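Local coordinates for protein ribose transcriptional regulator (Enterococcus faecium DO, PDB 4RK1) that binds ribose and, as a LacI-family regulator, probably acts as a DNA-binding repressor of transcription that responds to this sugar, at residues D109-L121 and A142-Y154. Residues are numbered along the deposited sequence; the frame is centred on the assembly and turned at random.
Sequences DFRGGYLAGMHLL and ARIEGFKSALDVY. With RIB (alpha-D-ribofuranose), chain K.
G113 and G146 put no side chain between helices 109-121 and 142-153, whose axes can therefore approach to 6.3 Å. With G113-x-x-x-G117 facing G146-x-x-x-A150 and a crossing angle of -42°, this is a right-handed GxxxG-type packing, as in the GASright motif, within the LacI-family sugar-binding domain. Alpha hydrogens meet carbonyls across the interface: G113 CA lies 3.2 Å from R143 O, and G146 CA 3.3 Å from F110 O. F110, with CG anti to the backbone N (chi1 -174°), lays one ring face over G146 CA in a CH-pi contact and sits as a knob among A142, E145, G146 and S149. In the reverse direction F147 fills a hole formed by G113, A116, G117 and L120, its CE1 3.2 Å from G117 CA, and A150 CB is set among Y114, G117, M118 and L121. The selenium of M118 touches A150 CB and the edge of the Y154 ring, whose face receives L121 CB. At the ribose end, D109 OD1 accepts a nearly straight salt-bridge bond from R143 NE (169°), consistent with D109 helping to orient the guanidinium; R143 NH1 donates to RIB O3 at 2.9 Å and R143 NH2 reaches the same oxygen at 2.8 Å.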
loop_
_atom_site.group_PDB
_atom_site.type_symbol
_atom_site.label_atom_id
_atom_site.label_comp_id
_atom_site.label_asym_id
_atom_site.label_seq_id
_atom_site.Cartn_x
_atom_site.Cartn_y
_atom_site.Cartn_z
ATOM N N ASP B 109 -9.637 15.523 -13.046
ATOM C CA ASP B 109 -9.240 16.183 -11.810
ATOM C C ASP B 109 -10.010 17.470 -11.519
ATOM O O ASP B 109 -10.430 17.695 -10.379
ATOM C CB ASP B 109 -7.741 16.494 -11.863
ATOM C CG ASP B 109 -6.899 15.230 -11.877
ATOM O OD1 ASP B 109 -6.914 14.521 -10.858
ATOM O OD2 ASP B 109 -6.252 14.942 -12.904
ATOM N N PHE B 110 -10.161 18.325 -12.531
ATOM C CA PHE B 110 -10.893 19.599 -12.357
ATOM C C PHE B 110 -12.318 19.317 -11.870
ATOM O O PHE B 110 -12.792 19.891 -10.874
ATOM C CB PHE B 110 -10.916 20.394 -13.668
ATOM C CG PHE B 110 -11.521 21.773 -13.538
ATOM C CD1 PHE B 110 -12.891 21.957 -13.663
ATOM C CD2 PHE B 110 -10.721 22.882 -13.302
ATOM C CE1 PHE B 110 -13.455 23.222 -13.541
ATOM C CE2 PHE B 110 -11.276 24.155 -13.193
ATOM C CZ PHE B 110 -12.648 24.318 -13.303
ATOM N N ARG B 111 -12.987 18.404 -12.557
ATOM C CA ARG B 111 -14.330 17.998 -12.182
ATOM C C ARG B 111 -14.373 17.469 -10.756
ATOM O O ARG B 111 -15.264 17.829 -9.989
ATOM C CB ARG B 111 -14.857 16.943 -13.160
ATOM C CG ARG B 111 -16.211 16.345 -12.821
ATOM C CD ARG B 111 -17.355 17.341 -12.949
ATOM N NE ARG B 111 -18.653 16.704 -12.732
ATOM C CZ ARG B 111 -19.817 17.356 -12.692
ATOM N NH1 ARG B 111 -19.865 18.674 -12.859
ATOM N NH2 ARG B 111 -20.937 16.685 -12.473
ATOM N N GLY B 112 -13.431 16.599 -10.401
ATOM C CA GLY B 112 -13.402 16.046 -9.057
ATOM C C GLY B 112 -13.255 17.103 -7.972
ATOM O O GLY B 112 -13.939 17.051 -6.955
ATOM N N GLY B 113 -12.364 18.065 -8.182
ATOM C CA GLY B 113 -12.210 19.162 -7.220
ATOM C C GLY B 113 -13.478 20.006 -7.128
ATOM O O GLY B 113 -13.906 20.411 -6.049
ATOM N N TYR B 114 -14.094 20.246 -8.274
ATOM C CA TYR B 114 -15.373 20.951 -8.332
ATOM C C TYR B 114 -16.450 20.215 -7.556
ATOM O O TYR B 114 -17.173 20.821 -6.768
ATOM C CB TYR B 114 -15.796 21.119 -9.786
ATOM C CG TYR B 114 -17.122 21.799 -9.991
ATOM C CD1 TYR B 114 -17.228 23.185 -9.919
ATOM C CD2 TYR B 114 -18.265 21.063 -10.299
ATOM C CE1 TYR B 114 -18.433 23.820 -10.146
ATOM C CE2 TYR B 114 -19.486 21.696 -10.513
ATOM C CZ TYR B 114 -19.556 23.071 -10.439
ATOM O OH TYR B 114 -20.748 23.710 -10.654
ATOM N N LEU B 115 -16.549 18.904 -7.758
ATOM C CA LEU B 115 -17.508 18.114 -7.003
ATOM C C LEU B 115 -17.279 18.203 -5.500
ATOM O O LEU B 115 -18.240 18.305 -4.741
ATOM C CB LEU B 115 -17.496 16.649 -7.443
ATOM C CG LEU B 115 -18.074 16.315 -8.824
ATOM C CD1 LEU B 115 -17.836 14.839 -9.124
ATOM C CD2 LEU B 115 -19.554 16.649 -8.918
ATOM N N ALA B 116 -16.015 18.150 -5.068
ATOM C CA ALA B 116 -15.692 18.251 -3.648
ATOM C C ALA B 116 -16.121 19.597 -3.057
ATOM O O ALA B 116 -16.721 19.652 -1.982
ATOM C CB ALA B 116 -14.207 18.033 -3.428
ATOM N N GLY B 117 -15.801 20.671 -3.770
ATOM C CA GLY B 117 -16.209 22.004 -3.371
ATOM C C GLY B 117 -17.707 22.171 -3.284
ATOM O O GLY B 117 -18.216 22.680 -2.283
HETATM N N MSE B 118 -18.422 21.725 -4.316
HETATM C CA MSE B 118 -19.881 21.898 -4.369
HETATM C C MSE B 118 -20.555 21.145 -3.252
HETATM O O MSE B 118 -21.554 21.617 -2.683
HETATM C CB MSE B 118 -20.467 21.500 -5.728
HETATM C CG MSE B 118 -19.962 22.350 -6.893
HETATM SE SE MSE B 118 -20.522 24.247 -6.818
HETATM C CE MSE B 118 -22.389 23.912 -7.375
ATOM N N HIS B 119 -20.011 19.983 -2.893
ATOM C CA HIS B 119 -20.561 19.202 -1.792
ATOM C C HIS B 119 -20.428 19.926 -0.441
ATOM O O HIS B 119 -21.414 20.081 0.293
ATOM C CB HIS B 119 -19.884 17.833 -1.717
ATOM C CG HIS B 119 -20.364 16.988 -0.577
ATOM N ND1 HIS B 119 -21.630 16.445 -0.532
ATOM C CD2 HIS B 119 -19.748 16.599 0.565
ATOM C CE1 HIS B 119 -21.772 15.752 0.585
ATOM N NE2 HIS B 119 -20.645 15.830 1.268
ATOM N N LEU B 120 -19.216 20.366 -0.112
ATOM C CA LEU B 120 -18.988 21.098 1.137
ATOM C C LEU B 120 -19.800 22.395 1.203
ATOM O O LEU B 120 -20.364 22.727 2.245
ATOM C CB LEU B 120 -17.493 21.407 1.331
ATOM C CG LEU B 120 -16.573 20.217 1.675
ATOM C CD1 LEU B 120 -15.121 20.657 1.763
ATOM C CD2 LEU B 120 -16.994 19.544 2.970
ATOM N N LEU B 121 -19.855 23.122 0.092
ATOM C CA LEU B 121 -20.602 24.376 0.036
ATOM C C LEU B 121 -22.109 24.145 0.131
ATOM O O LEU B 121 -22.794 24.920 0.787
ATOM C CB LEU B 121 -20.255 25.163 -1.227
ATOM C CG LEU B 121 -18.809 25.641 -1.291
ATOM C CD1 LEU B 121 -18.375 25.932 -2.723
ATOM C CD2 LEU B 121 -18.579 26.845 -0.390
ATOM N N ALA B 142 -4.946 20.826 -10.752
ATOM C CA ALA B 142 -6.219 20.913 -11.445
ATOM C C ALA B 142 -7.396 20.636 -10.508
ATOM O O ALA B 142 -8.457 21.241 -10.667
ATOM C CB ALA B 142 -6.246 19.979 -12.643
ATOM N N ARG B 143 -7.218 19.743 -9.530
ATOM C CA ARG B 143 -8.260 19.510 -8.519
ATOM C C ARG B 143 -8.518 20.790 -7.734
ATOM O O ARG B 143 -9.666 21.151 -7.453
ATOM C CB ARG B 143 -7.875 18.401 -7.535
ATOM C CG ARG B 143 -7.573 17.070 -8.184
ATOM C CD ARG B 143 -7.040 16.039 -7.200
ATOM N NE ARG B 143 -6.461 14.913 -7.925
ATOM C CZ ARG B 143 -5.812 13.898 -7.365
ATOM N NH1 ARG B 143 -5.645 13.841 -6.045
ATOM N NH2 ARG B 143 -5.322 12.937 -8.145
ATOM N N ILE B 144 -7.440 21.463 -7.358
ATOM C CA ILE B 144 -7.542 22.688 -6.573
ATOM C C ILE B 144 -8.267 23.773 -7.383
ATOM O O ILE B 144 -9.137 24.474 -6.857
ATOM C CB ILE B 144 -6.149 23.155 -6.079
ATOM C CG1 ILE B 144 -5.589 22.149 -5.065
ATOM C CG2 ILE B 144 -6.218 24.550 -5.470
ATOM C CD1 ILE B 144 -4.123 22.361 -4.715
ATOM N N GLU B 145 -7.943 23.862 -8.668
ATOM C CA GLU B 145 -8.598 24.818 -9.555
ATOM C C GLU B 145 -10.094 24.532 -9.675
ATOM O O GLU B 145 -10.907 25.453 -9.639
ATOM C CB GLU B 145 -7.937 24.818 -10.936
ATOM C CG GLU B 145 -6.508 25.349 -10.947
ATOM C CD GLU B 145 -6.421 26.786 -10.476
ATOM O OE1 GLU B 145 -7.158 27.625 -11.034
ATOM O OE2 GLU B 145 -5.631 27.068 -9.547
ATOM N N GLY B 146 -10.461 23.263 -9.793
ATOM C CA GLY B 146 -11.873 22.898 -9.859
ATOM C C GLY B 146 -12.593 23.244 -8.571
ATOM O O GLY B 146 -13.748 23.693 -8.579
ATOM N N PHE B 147 -11.907 23.032 -7.452
ATOM C CA PHE B 147 -12.442 23.404 -6.153
ATOM C C PHE B 147 -12.671 24.919 -6.062
ATOM O O PHE B 147 -13.691 25.375 -5.535
ATOM C CB PHE B 147 -11.496 22.947 -5.056
ATOM C CG PHE B 147 -12.054 23.086 -3.685
ATOM C CD1 PHE B 147 -12.842 22.082 -3.148
ATOM C CD2 PHE B 147 -11.787 24.211 -2.921
ATOM C CE1 PHE B 147 -13.350 22.190 -1.873
ATOM C CE2 PHE B 147 -12.304 24.326 -1.646
ATOM C CZ PHE B 147 -13.091 23.320 -1.128
ATOM N N LYS B 148 -11.727 25.693 -6.576
ATOM C CA LYS B 148 -11.870 27.154 -6.599
ATOM C C LYS B 148 -13.009 27.618 -7.501
ATOM O O LYS B 148 -13.651 28.622 -7.225
ATOM C CB LYS B 148 -10.563 27.821 -7.018
ATOM C CG LYS B 148 -9.502 27.803 -5.929
ATOM C CD LYS B 148 -8.161 28.285 -6.457
ATOM C CE LYS B 148 -7.175 28.513 -5.322
ATOM N NZ LYS B 148 -5.836 28.932 -5.816
ATOM N N SER B 149 -13.250 26.889 -8.585
ATOM C CA SER B 149 -14.404 27.133 -9.451
ATOM C C SER B 149 -15.718 26.980 -8.682
ATOM O O SER B 149 -16.638 27.769 -8.869
ATOM C CB SER B 149 -14.370 26.180 -10.654
ATOM O OG SER B 149 -15.407 26.455 -11.566
ATOM N N ALA B 150 -15.804 25.971 -7.812
ATOM C CA ALA B 150 -16.959 25.810 -6.938
ATOM C C ALA B 150 -17.108 26.991 -5.976
ATOM O O ALA B 150 -18.209 27.487 -5.769
ATOM C CB ALA B 150 -16.883 24.496 -6.165
ATOM N N LEU B 151 -16.002 27.454 -5.403
ATOM C CA LEU B 151 -16.039 28.647 -4.555
ATOM C C LEU B 151 -16.571 29.864 -5.318
ATOM O O LEU B 151 -17.331 30.656 -4.760
ATOM C CB LEU B 151 -14.654 28.977 -3.998
ATOM C CG LEU B 151 -14.001 27.983 -3.045
ATOM C CD1 LEU B 151 -12.615 28.489 -2.675
ATOM C CD2 LEU B 151 -14.845 27.755 -1.804
ATOM N N ASP B 152 -16.165 30.011 -6.577
ATOM C CA ASP B 152 -16.658 31.096 -7.433
ATOM C C ASP B 152 -18.169 31.043 -7.601
ATOM O O ASP B 152 -18.834 32.072 -7.581
ATOM C CB ASP B 152 -16.020 31.047 -8.829
ATOM C CG ASP B 152 -14.535 31.363 -8.818
ATOM O OD1 ASP B 152 -14.026 31.882 -7.800
ATOM O OD2 ASP B 152 -13.884 31.085 -9.849
ATOM N N VAL B 153 -18.720 29.847 -7.767
ATOM C CA VAL B 153 -20.166 29.711 -7.863
ATOM C C VAL B 153 -20.850 30.261 -6.608
ATOM O O VAL B 153 -21.888 30.920 -6.696
ATOM C CB VAL B 153 -20.577 28.249 -8.117
ATOM C CG1 VAL B 153 -22.083 28.061 -7.968
ATOM C CG2 VAL B 153 -20.112 27.816 -9.502
ATOM N N TYR B 154 -20.266 29.993 -5.446
ATOM C CA TYR B 154 -20.822 30.465 -4.179
ATOM C C TYR B 154 -20.282 31.848 -3.783
ATOM O O TYR B 154 -20.549 32.328 -2.683
ATOM C CB TYR B 154 -20.540 29.455 -3.071
ATOM C CG TYR B 154 -21.505 28.295 -3.043
ATOM C CD1 TYR B 154 -21.410 27.259 -3.973
ATOM C CD2 TYR B 154 -22.519 28.232 -2.091
ATOM C CE1 TYR B 154 -22.301 26.200 -3.956
ATOM C CE2 TYR B 154 -23.414 27.166 -2.064
ATOM C CZ TYR B 154 -23.293 26.150 -2.993
ATOM O OH TYR B 154 -24.176 25.093 -2.976
HETATM O O5 RIB K . -3.285 9.486 -3.853
HETATM C C5 RIB K . -2.063 9.788 -4.539
HETATM C C4 RIB K . -2.353 10.880 -5.470
HETATM O O4 RIB K . -1.185 11.226 -6.234
HETATM C C3 RIB K . -3.467 10.258 -6.298
HETATM O O3 RIB K . -4.587 11.102 -6.114
HETATM C C2 RIB K . -2.878 10.191 -7.691
HETATM O O2 RIB K . -3.749 10.710 -8.683
HETATM C C1 RIB K . -1.484 10.844 -7.588
HETATM O O1 RIB K . -1.310 11.917 -8.494
HETATM O O HOH W 1 -5.152 12.529 -11.051
HETATM O O HOH W 2 -23.664 22.857 -4.362
#